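Local coordinates for aminotransferase (Neisseria meningitidis Z2491, PDB 3JTX), which probably catalyses pyridoxal-phosphate-dependent transfer of amino groups between amino acids and 2-oxo acids, at residues A20-A26 with A342-Q347; A103-F107 with L237-T241; I119-S125 with R168-F173. The contacts are given in a common frame with arbitrary orientation. Residues are numbered along the deposited sequence.

Contact 1 (A20-A26 with A342-Q347); sequences AMQGISA and ARNLWQ
The loop between helix 13-20 and strand 33-34 is held on helix 338-349. A type II beta turn from Met-21 to Ile-24, closed by Ile-24 N to Met-21 O at 2.6 Å, has Gly-23 third, where positive phi suits glycine; Met-21 CA lies 6.3 Å from Arg-343 CA. Residues 24-26 then extend, Ala-26 CA 4.7 Å from Gln-347 CA. Ala-342 lends its small CB to selenomethionine Met-21 CE, 4.3 Å away. Arg-343 (m, t, t) stretches back so that NE (2.8 Å) and NH2 (2.9 Å) both donate to Ala-20 O, a two-pronged grip. Trp-346 (chi1 t, chi2 -112°) donates NE1 to Ile-24 O at 3.0 Å. Ala-26 CB makes a CH-pi contact 3.7 Å from its six-membered centroid; over the opposite face lies Met-21 CG, with Met-21 SE oblique, 4.4 Å from the five-membered centroid, a Met-aromatic contact. Gln-347 CB meets Ile-24 CG2 at 3.6 Å. Side-chain donors meeting backbone carbonyls of 20-26, amid apolar groups, imply pinning through the backbone.

Contact 2 (A103-F107 with L237-T241); sequences ALFSF and LLMFT
Helix 103-107 lies across one face of strand 237-241, the short axes 10.3 Å apart at closest approach and their N-to-C directions at 146°, so the two run roughly antiparallel. Leu-104 and Phe-240 have the nearest CA atoms, 7.4 Å apart, and Phe-107 stands 10.0 Å by CA from Leu-238. Such a spacing suits large side chains between the backbones, and all five residues that meet are buried. The strand is extended, so Leu-238 and Phe-240, two positions apart, direct their CA-to-CB bonds to the helix; one helical turn answers with Ala-103, Leu-104 and Phe-107.

Phe-240 (chi1 -69°, chi2 78°) is the main bridge. Leu-104, in the m, t rotamer, brings CD2 over its ring face, 3.8 Å from the centroid, a CH-pi contact. Ala-103 is small enough to let the ring approach, with its CB 3.9 Å from Phe-240 CD2, while Phe-107 CB meets the ring edge at Phe-240 CZ, 4.1 Å away. The second bridge reverses the roles: Phe-107 (chi1 t) extends from the helix, and Leu-238 CD1 sits over its ring face, 3.6 Å from the centroid and 3.3 Å from Phe-107 CZ.

This is the helix-on-sheet packing of an alpha/beta core, here in the large domain of a class I and II aminotransferase; the strand leads on to the pyridoxal-phosphate-bearing Lys-245. Strands 203-207 and 255-259 flank strand 237-242, Phe-267 of helix 261-274 sets its ring edge-to-face with Phe-107, and Phe-105 does the same with Tyr-270 of the second subunit.

Contact 3 (I119-S125 with R168-F173); sequences IKPAIVS and RTKLVF
Strands 122-125 and 169-173 run parallel, their short axes approaching to 4.8 Å at 27°. Ala-122 pairs with Thr-169 (CA-CA 4.4 Å) and Val-124 with Val-172 (4.7 Å), so one residue, Ile-123, faces two, Lys-170 and Leu-171: a beta bulge, helped by the psi of -24° at Lys-170. Ala-122 N donates to Arg-168 O at 2.9 Å, and Ala-122 O takes Lys-170 N at 2.8 Å; beyond the bulge, Val-124 N donates to Leu-171 O at 3.1 Å and Val-124 O takes Phe-173 N at 2.9 Å. Leu-171 N, displaced by the bulge, has no partner.

On one face the small Ala-122 sits beside Thr-169, and branched Val-124 meets Val-172, CB to CG2 at 4.0 Å. On the other, Ile-123 is the bump: its CG2 rests in the shallow notch where Leu-171 CD2 (4.0 Å) and Phe-173 CE2 (3.6 Å) meet, both side chains suited to the helix-covered core. At the outer end the aliphatic part of Lys-170 covers Pro-121, CG to CB at 3.7 Å. Arg-168 curls back, its CD 3.6 Å from Ile-119 CG1 and its NH1 bonded to Lys-120 O at 2.6 Å, while Glu-164 and Glu-143 form salt bridges with its guanidinium. These neighbouring parallel strands, 122-127 next to outermost 143-148, belong to the mixed seven-stranded sheet characteristic of the large domain of fold-type I pyridoxal-phosphate enzymes.

In the fold
Contacts 2 and 3 are both buried and reach the same seven-stranded sheet, their centres about 15 Å apart, and they touch: Phe-107 CE2 lies 3.7 Å from Leu-171 CD1, and Leu-104 CD2 lies 4.1 Å from Phe-173 CE1. Helix 100-111 thus packs on the strands of both. Their chemistry differs accordingly: contact 3 joins strand to strand chiefly through backbone hydrogen bonds, whereas contact 2 joins helix to sheet by apolar and CH-pi contacts alone. Contact 1 stands apart, its centre about 37 and 38 Å from those of contacts 2 and 3. Partly buried and peripheral, it ties an N-terminal loop to helix 338-349, mixing side-chain-to-carbonyl bonds with aromatic packing.

Contact 1 (A20-A26 with A342-Q347)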
loop_
_atom_site.group_PDB
_atom_site.type_symbol
_atom_site.label_atom_id
_atom_site.label_comp_id
_atom_site.label_asym_id
_atom_site.label_seq_id
_atom_site.Cartn_x
_atom_site.Cartn_y
_atom_site.Cartn_z
ATOM N N ALA A 20 -15.008 22.067 -16.962
ATOM C CA ALA A 20 -15.793 22.080 -18.202
ATOM C C ALA A 20 -17.181 22.733 -18.063
ATOM O O ALA A 20 -17.758 23.171 -19.059
ATOM C CB ALA A 20 -15.933 20.668 -18.742
HETATM N N MSE A 21 -17.712 22.789 -16.840
HETATM C CA MSE A 21 -18.981 23.477 -16.579
HETATM C C MSE A 21 -18.780 24.967 -16.338
HETATM O O MSE A 21 -19.771 25.689 -16.166
HETATM C CB MSE A 21 -19.685 22.907 -15.334
HETATM C CG MSE A 21 -20.084 21.444 -15.399
HETATM SE SE MSE A 21 -21.158 21.008 -16.946
HETATM C CE MSE A 21 -19.816 19.992 -17.955
ATOM N N GLN A 22 -17.514 25.422 -16.354
ATOM C CA GLN A 22 -17.103 26.731 -15.798
ATOM C C GLN A 22 -18.127 27.802 -16.036
ATOM O O GLN A 22 -18.415 28.144 -17.175
ATOM C CB GLN A 22 -15.749 27.193 -16.374
ATOM N N GLY A 23 -18.682 28.321 -14.950
ATOM C CA GLY A 23 -19.650 29.408 -15.024
ATOM C C GLY A 23 -21.008 29.019 -15.592
ATOM O O GLY A 23 -21.746 29.881 -16.097
ATOM N N ILE A 24 -21.336 27.733 -15.538
ATOM C CA ILE A 24 -22.687 27.278 -15.848
ATOM C C ILE A 24 -23.227 26.772 -14.522
ATOM O O ILE A 24 -22.637 25.885 -13.889
ATOM C CB ILE A 24 -22.722 26.136 -16.893
ATOM C CG1 ILE A 24 -22.049 26.548 -18.218
ATOM C CG2 ILE A 24 -24.153 25.705 -17.156
ATOM C CD1 ILE A 24 -21.498 25.325 -19.057
ATOM N N SER A 25 -24.325 27.371 -14.077
ATOM C CA SER A 25 -24.952 26.963 -12.818
ATOM C C SER A 25 -26.135 26.045 -13.101
ATOM O O SER A 25 -26.786 26.146 -14.148
ATOM C CB SER A 25 -25.385 28.185 -11.993
ATOM O OG SER A 25 -24.426 28.448 -10.975
ATOM N N ALA A 26 -26.370 25.119 -12.181
ATOM C CA ALA A 26 -27.552 24.263 -12.229
ATOM C C ALA A 26 -28.735 25.106 -11.736
ATOM O O ALA A 26 -28.536 26.056 -10.974
ATOM C CB ALA A 26 -27.359 23.066 -11.324
ATOM N N ALA A 342 -23.334 16.923 -21.724
ATOM C CA ALA A 342 -23.136 17.049 -20.289
ATOM C C ALA A 342 -23.467 18.471 -19.811
ATOM O O ALA A 342 -24.071 18.650 -18.748
ATOM C CB ALA A 342 -21.707 16.660 -19.902
ATOM N N ARG A 343 -23.073 19.471 -20.592
ATOM C CA ARG A 343 -23.357 20.864 -20.256
ATOM C C ARG A 343 -24.861 21.138 -20.222
ATOM O O ARG A 343 -25.342 21.824 -19.324
ATOM C CB ARG A 343 -22.659 21.814 -21.226
ATOM C CG ARG A 343 -21.184 21.958 -20.908
ATOM C CD ARG A 343 -20.457 22.790 -21.937
ATOM N NE ARG A 343 -19.087 23.033 -21.503
ATOM C CZ ARG A 343 -18.093 23.441 -22.284
ATOM N NH1 ARG A 343 -18.265 23.643 -23.584
ATOM N NH2 ARG A 343 -16.901 23.618 -21.747
ATOM N N ASN A 344 -25.596 20.589 -21.176
ATOM C CA ASN A 344 -27.061 20.791 -21.227
ATOM C C ASN A 344 -27.789 20.100 -20.061
ATOM O O ASN A 344 -28.699 20.680 -19.439
ATOM C CB ASN A 344 -27.599 20.322 -22.582
ATOM C CG ASN A 344 -29.043 20.724 -22.824
ATOM O OD1 ASN A 344 -29.457 21.834 -22.493
ATOM N ND2 ASN A 344 -29.819 19.820 -23.417
ATOM N N LEU A 345 -27.376 18.884 -19.732
ATOM C CA LEU A 345 -27.990 18.154 -18.620
ATOM C C LEU A 345 -27.762 18.857 -17.291
ATOM O O LEU A 345 -28.637 18.837 -16.419
ATOM C CB LEU A 345 -27.462 16.715 -18.534
ATOM C CG LEU A 345 -27.854 15.753 -19.668
ATOM C CD1 LEU A 345 -27.621 14.307 -19.214
ATOM C CD2 LEU A 345 -29.251 15.955 -20.143
ATOM N N TRP A 346 -26.578 19.458 -17.138
ATOM C CA TRP A 346 -26.240 20.194 -15.919
ATOM C C TRP A 346 -27.029 21.488 -15.817
ATOM O O TRP A 346 -27.646 21.759 -14.778
ATOM C CB TRP A 346 -24.734 20.471 -15.853
ATOM C CG TRP A 346 -24.350 21.337 -14.713
ATOM C CD1 TRP A 346 -23.873 22.622 -14.781
ATOM C CD2 TRP A 346 -24.404 21.002 -13.328
ATOM N NE1 TRP A 346 -23.618 23.094 -13.521
ATOM C CE2 TRP A 346 -23.923 22.122 -12.610
ATOM C CE3 TRP A 346 -24.806 19.864 -12.620
ATOM C CZ2 TRP A 346 -23.858 22.145 -11.218
ATOM C CZ3 TRP A 346 -24.725 19.880 -11.236
ATOM C CH2 TRP A 346 -24.260 21.020 -10.546
ATOM N N GLN A 347 -27.022 22.274 -16.894
ATOM C CA GLN A 347 -27.689 23.571 -16.896
ATOM C C GLN A 347 -29.202 23.435 -16.769
ATOM O O GLN A 347 -29.837 24.271 -16.135
ATOM C CB GLN A 347 -27.362 24.362 -18.173
ATOM C CG GLN A 347 -27.968 25.789 -18.191
ATOM C CD GLN A 347 -27.767 26.507 -19.521
ATOM O OE1 GLN A 347 -27.150 25.973 -20.441
ATOM N NE2 GLN A 347 -28.283 27.720 -19.621
#

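Contact 2 (A103-F107 with L237-T241)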
loop_
_atom_site.group_PDB
_atom_site.type_symbol
_atom_site.label_atom_id
_atom_site.label_comp_id
_atom_site.label_asym_id
_atom_site.label_seq_id
_atom_site.Cartn_x
_atom_site.Cartn_y
_atom_site.Cartn_z
ATOM N N ALA A 103 -2.223 -2.945 -6.163
ATOM C CA ALA A 103 -1.798 -4.193 -6.778
ATOM C C ALA A 103 -1.432 -3.990 -8.244
ATOM O O ALA A 103 -0.375 -4.405 -8.680
ATOM C CB ALA A 103 -2.922 -5.242 -6.653
ATOM N N LEU A 104 -2.303 -3.314 -8.987
ATOM C CA LEU A 104 -2.059 -3.052 -10.400
ATOM C C LEU A 104 -0.836 -2.143 -10.551
ATOM O O LEU A 104 0.031 -2.387 -11.401
ATOM C CB LEU A 104 -3.281 -2.371 -11.034
ATOM C CG LEU A 104 -4.535 -3.209 -11.252
ATOM C CD1 LEU A 104 -5.790 -2.316 -11.331
ATOM C CD2 LEU A 104 -4.404 -4.098 -12.506
ATOM N N PHE A 105 -0.771 -1.098 -9.725
ATOM C CA PHE A 105 0.344 -0.151 -9.785
ATOM C C PHE A 105 1.680 -0.827 -9.504
ATOM O O PHE A 105 2.634 -0.716 -10.288
ATOM C CB PHE A 105 0.136 1.016 -8.807
ATOM C CG PHE A 105 1.248 2.040 -8.871
ATOM C CD1 PHE A 105 1.184 3.087 -9.771
ATOM C CD2 PHE A 105 2.368 1.927 -8.059
ATOM C CE1 PHE A 105 2.228 4.032 -9.866
ATOM C CE2 PHE A 105 3.419 2.874 -8.133
ATOM C CZ PHE A 105 3.343 3.915 -9.054
ATOM N N SER A 106 1.762 -1.535 -8.376
ATOM C CA SER A 106 3.013 -2.178 -8.000
ATOM C C SER A 106 3.417 -3.288 -8.975
ATOM O O SER A 106 4.601 -3.414 -9.307
ATOM C CB SER A 106 2.961 -2.708 -6.564
ATOM O OG SER A 106 1.897 -3.610 -6.377
ATOM N N PHE A 107 2.460 -4.071 -9.469
ATOM C CA PHE A 107 2.816 -5.107 -10.419
ATOM C C PHE A 107 3.468 -4.514 -11.673
ATOM O O PHE A 107 4.504 -4.984 -12.134
ATOM C CB PHE A 107 1.640 -6.024 -10.789
ATOM C CG PHE A 107 2.083 -7.200 -11.598
ATOM C CD1 PHE A 107 2.834 -8.212 -11.006
ATOM C CD2 PHE A 107 1.840 -7.263 -12.962
ATOM C CE1 PHE A 107 3.328 -9.273 -11.745
ATOM C CE2 PHE A 107 2.327 -8.338 -13.717
ATOM C CZ PHE A 107 3.063 -9.332 -13.118
ATOM N N LEU A 237 -0.444 -15.066 -16.935
ATOM C CA LEU A 237 -1.808 -14.552 -16.717
ATOM C C LEU A 237 -2.001 -14.213 -15.258
ATOM O O LEU A 237 -1.671 -15.015 -14.396
ATOM C CB LEU A 237 -2.870 -15.598 -17.066
ATOM C CG LEU A 237 -2.916 -16.201 -18.458
ATOM C CD1 LEU A 237 -4.147 -17.123 -18.562
ATOM C CD2 LEU A 237 -2.963 -15.095 -19.520
ATOM N N LEU A 238 -2.544 -13.032 -14.985
ATOM C CA LEU A 238 -2.918 -12.638 -13.642
ATOM C C LEU A 238 -4.262 -11.923 -13.702
ATOM O O LEU A 238 -4.440 -11.013 -14.503
ATOM C CB LEU A 238 -1.887 -11.698 -13.043
ATOM C CG LEU A 238 -0.515 -12.276 -12.667
ATOM C CD1 LEU A 238 0.395 -11.106 -12.280
ATOM C CD2 LEU A 238 -0.610 -13.326 -11.527
HETATM N N MSE A 239 -5.203 -12.349 -12.863
HETATM C CA MSE A 239 -6.435 -11.611 -12.669
HETATM C C MSE A 239 -6.315 -10.752 -11.412
HETATM O O MSE A 239 -5.720 -11.165 -10.419
HETATM C CB MSE A 239 -7.615 -12.574 -12.534
HETATM C CG MSE A 239 -7.620 -13.321 -11.233
HETATM SE SE MSE A 239 -9.217 -14.356 -10.848
HETATM C CE MSE A 239 -10.504 -13.120 -10.540
ATOM N N PHE A 240 -6.886 -9.553 -11.466
ATOM C CA PHE A 240 -6.912 -8.629 -10.349
ATOM C C PHE A 240 -8.373 -8.393 -10.013
ATOM O O PHE A 240 -9.181 -8.048 -10.899
ATOM C CB PHE A 240 -6.254 -7.299 -10.751
ATOM C CG PHE A 240 -4.802 -7.397 -10.965
ATOM C CD1 PHE A 240 -4.286 -7.931 -12.145
ATOM C CD2 PHE A 240 -3.918 -6.959 -9.984
ATOM C CE1 PHE A 240 -2.951 -8.029 -12.342
ATOM C CE2 PHE A 240 -2.549 -7.055 -10.180
ATOM C CZ PHE A 240 -2.059 -7.594 -11.364
ATOM N N THR A 241 -8.749 -8.626 -8.761
ATOM C CA THR A 241 -10.093 -8.302 -8.352
ATOM C C THR A 241 -10.173 -7.727 -6.953
ATOM O O THR A 241 -9.156 -7.588 -6.273
ATOM C CB THR A 241 -11.065 -9.465 -8.569
ATOM O OG1 THR A 241 -12.399 -8.948 -8.504
ATOM C CG2 THR A 241 -10.865 -10.602 -7.536
#

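Contact 3 (I119-S125 with R168-F173)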
loop_
_atom_site.group_PDB
_atom_site.type_symbol
_atom_site.label_atom_id
_atom_site.label_comp_id
_atom_site.label_asym_id
_atom_site.label_seq_id
_atom_site.Cartn_x
_atom_site.Cartn_y
_atom_site.Cartn_z
ATOM N N ILE A 119 16.194 0.247 -24.763
ATOM C CA ILE A 119 14.920 0.116 -25.486
ATOM C C ILE A 119 13.727 0.356 -24.543
ATOM O O ILE A 119 13.592 -0.322 -23.514
ATOM C CB ILE A 119 14.830 -1.267 -26.207
ATOM C CG1 ILE A 119 13.665 -1.281 -27.209
ATOM C CG2 ILE A 119 14.739 -2.420 -25.194
ATOM C CD1 ILE A 119 13.859 -0.321 -28.406
ATOM N N LYS A 120 12.873 1.324 -24.876
ATOM C CA LYS A 120 11.778 1.705 -23.966
ATOM C C LYS A 120 10.641 0.674 -23.989
ATOM O O LYS A 120 10.049 0.423 -25.043
ATOM C CB LYS A 120 11.241 3.094 -24.305
ATOM C CG LYS A 120 10.494 3.742 -23.151
ATOM C CD LYS A 120 10.368 5.242 -23.365
ATOM C CE LYS A 120 9.628 5.913 -22.234
ATOM N NZ LYS A 120 9.648 7.405 -22.395
ATOM N N PRO A 121 10.338 0.071 -22.830
ATOM C CA PRO A 121 9.305 -0.960 -22.814
ATOM C C PRO A 121 7.911 -0.372 -22.971
ATOM O O PRO A 121 7.658 0.748 -22.521
ATOM C CB PRO A 121 9.487 -1.611 -21.442
ATOM C CG PRO A 121 10.015 -0.511 -20.582
ATOM C CD PRO A 121 10.837 0.369 -21.474
ATOM N N ALA A 122 7.022 -1.140 -23.600
ATOM C CA ALA A 122 5.664 -0.724 -23.870
ATOM C C ALA A 122 4.644 -1.516 -23.040
ATOM O O ALA A 122 4.847 -2.697 -22.710
ATOM C CB ALA A 122 5.355 -0.880 -25.357
ATOM N N ILE A 123 3.551 -0.854 -22.709
ATOM C CA ILE A 123 2.357 -1.525 -22.174
ATOM C C ILE A 123 1.184 -1.124 -23.044
ATOM O O ILE A 123 1.116 0.028 -23.512
ATOM C CB ILE A 123 2.120 -1.148 -20.699
ATOM C CG1 ILE A 123 3.174 -1.857 -19.833
ATOM C CG2 ILE A 123 0.702 -1.486 -20.256
ATOM C CD1 ILE A 123 3.059 -1.578 -18.356
ATOM N N VAL A 124 0.274 -2.070 -23.301
ATOM C CA VAL A 124 -0.908 -1.796 -24.120
ATOM C C VAL A 124 -2.158 -1.767 -23.233
ATOM O O VAL A 124 -2.343 -2.655 -22.409
ATOM C CB VAL A 124 -1.104 -2.834 -25.243
ATOM C CG1 VAL A 124 -2.415 -2.542 -25.997
ATOM C CG2 VAL A 124 0.070 -2.814 -26.227
ATOM N N SER A 125 -2.991 -0.732 -23.411
ATOM C CA SER A 125 -4.212 -0.500 -22.643
ATOM C C SER A 125 -5.411 -0.363 -23.563
ATOM O O SER A 125 -5.268 0.098 -24.689
ATOM C CB SER A 125 -4.085 0.799 -21.820
ATOM O OG SER A 125 -5.334 1.195 -21.240
ATOM N N ARG A 168 8.146 -4.872 -28.260
ATOM C CA ARG A 168 8.595 -4.239 -27.019
ATOM C C ARG A 168 7.548 -4.305 -25.890
ATOM O O ARG A 168 7.755 -3.695 -24.844
ATOM C CB ARG A 168 8.885 -2.740 -27.247
ATOM C CG ARG A 168 9.880 -2.417 -28.313
ATOM C CD ARG A 168 10.265 -0.926 -28.310
ATOM N NE ARG A 168 9.285 -0.093 -29.005
ATOM C CZ ARG A 168 8.539 0.858 -28.449
ATOM N NH1 ARG A 168 8.618 1.136 -27.156
ATOM N NH2 ARG A 168 7.696 1.544 -29.205
ATOM N N THR A 169 6.418 -4.978 -26.112
ATOM C CA THR A 169 5.311 -4.931 -25.159
ATOM C C THR A 169 5.495 -5.946 -24.039
ATOM O O THR A 169 5.602 -7.147 -24.287
ATOM C CB THR A 169 3.953 -5.139 -25.858
ATOM O OG1 THR A 169 3.707 -4.036 -26.736
ATOM C CG2 THR A 169 2.799 -5.240 -24.832
ATOM N N LYS A 170 5.496 -5.462 -22.797
ATOM C CA LYS A 170 5.761 -6.307 -21.636
ATOM C C LYS A 170 4.492 -6.750 -20.933
ATOM O O LYS A 170 4.482 -7.764 -20.230
ATOM C CB LYS A 170 6.659 -5.561 -20.632
ATOM C CG LYS A 170 7.967 -5.002 -21.227
ATOM C CD LYS A 170 8.873 -6.091 -21.793
ATOM C CE LYS A 170 10.037 -5.499 -22.576
ATOM N NZ LYS A 170 10.788 -6.541 -23.355
ATOM N N LEU A 171 3.421 -5.979 -21.093
ATOM C CA LEU A 171 2.173 -6.257 -20.402
ATOM C C LEU A 171 1.025 -5.666 -21.204
ATOM O O LEU A 171 1.178 -4.636 -21.860
ATOM C CB LEU A 171 2.201 -5.665 -18.986
ATOM C CG LEU A 171 1.022 -5.947 -18.056
ATOM C CD1 LEU A 171 1.471 -6.195 -16.624
ATOM C CD2 LEU A 171 -0.006 -4.800 -18.123
ATOM N N VAL A 172 -0.106 -6.362 -21.190
ATOM C CA VAL A 172 -1.331 -5.874 -21.788
ATOM C C VAL A 172 -2.391 -5.874 -20.700
ATOM O O VAL A 172 -2.522 -6.858 -19.970
ATOM C CB VAL A 172 -1.731 -6.805 -22.948
ATOM C CG1 VAL A 172 -3.144 -6.587 -23.373
ATOM C CG2 VAL A 172 -0.747 -6.627 -24.131
ATOM N N PHE A 173 -3.135 -4.778 -20.563
ATOM C CA PHE A 173 -4.297 -4.736 -19.653
ATOM C C PHE A 173 -5.580 -5.140 -20.384
ATOM O O PHE A 173 -5.798 -4.735 -21.530
ATOM C CB PHE A 173 -4.544 -3.326 -19.133
ATOM C CG PHE A 173 -3.527 -2.838 -18.162
ATOM C CD1 PHE A 173 -3.476 -3.357 -16.885
ATOM C CD2 PHE A 173 -2.640 -1.835 -18.520
ATOM C CE1 PHE A 173 -2.541 -2.892 -15.968
ATOM C CE2 PHE A 173 -1.708 -1.355 -17.600
ATOM C CZ PHE A 173 -1.670 -1.891 -16.332
#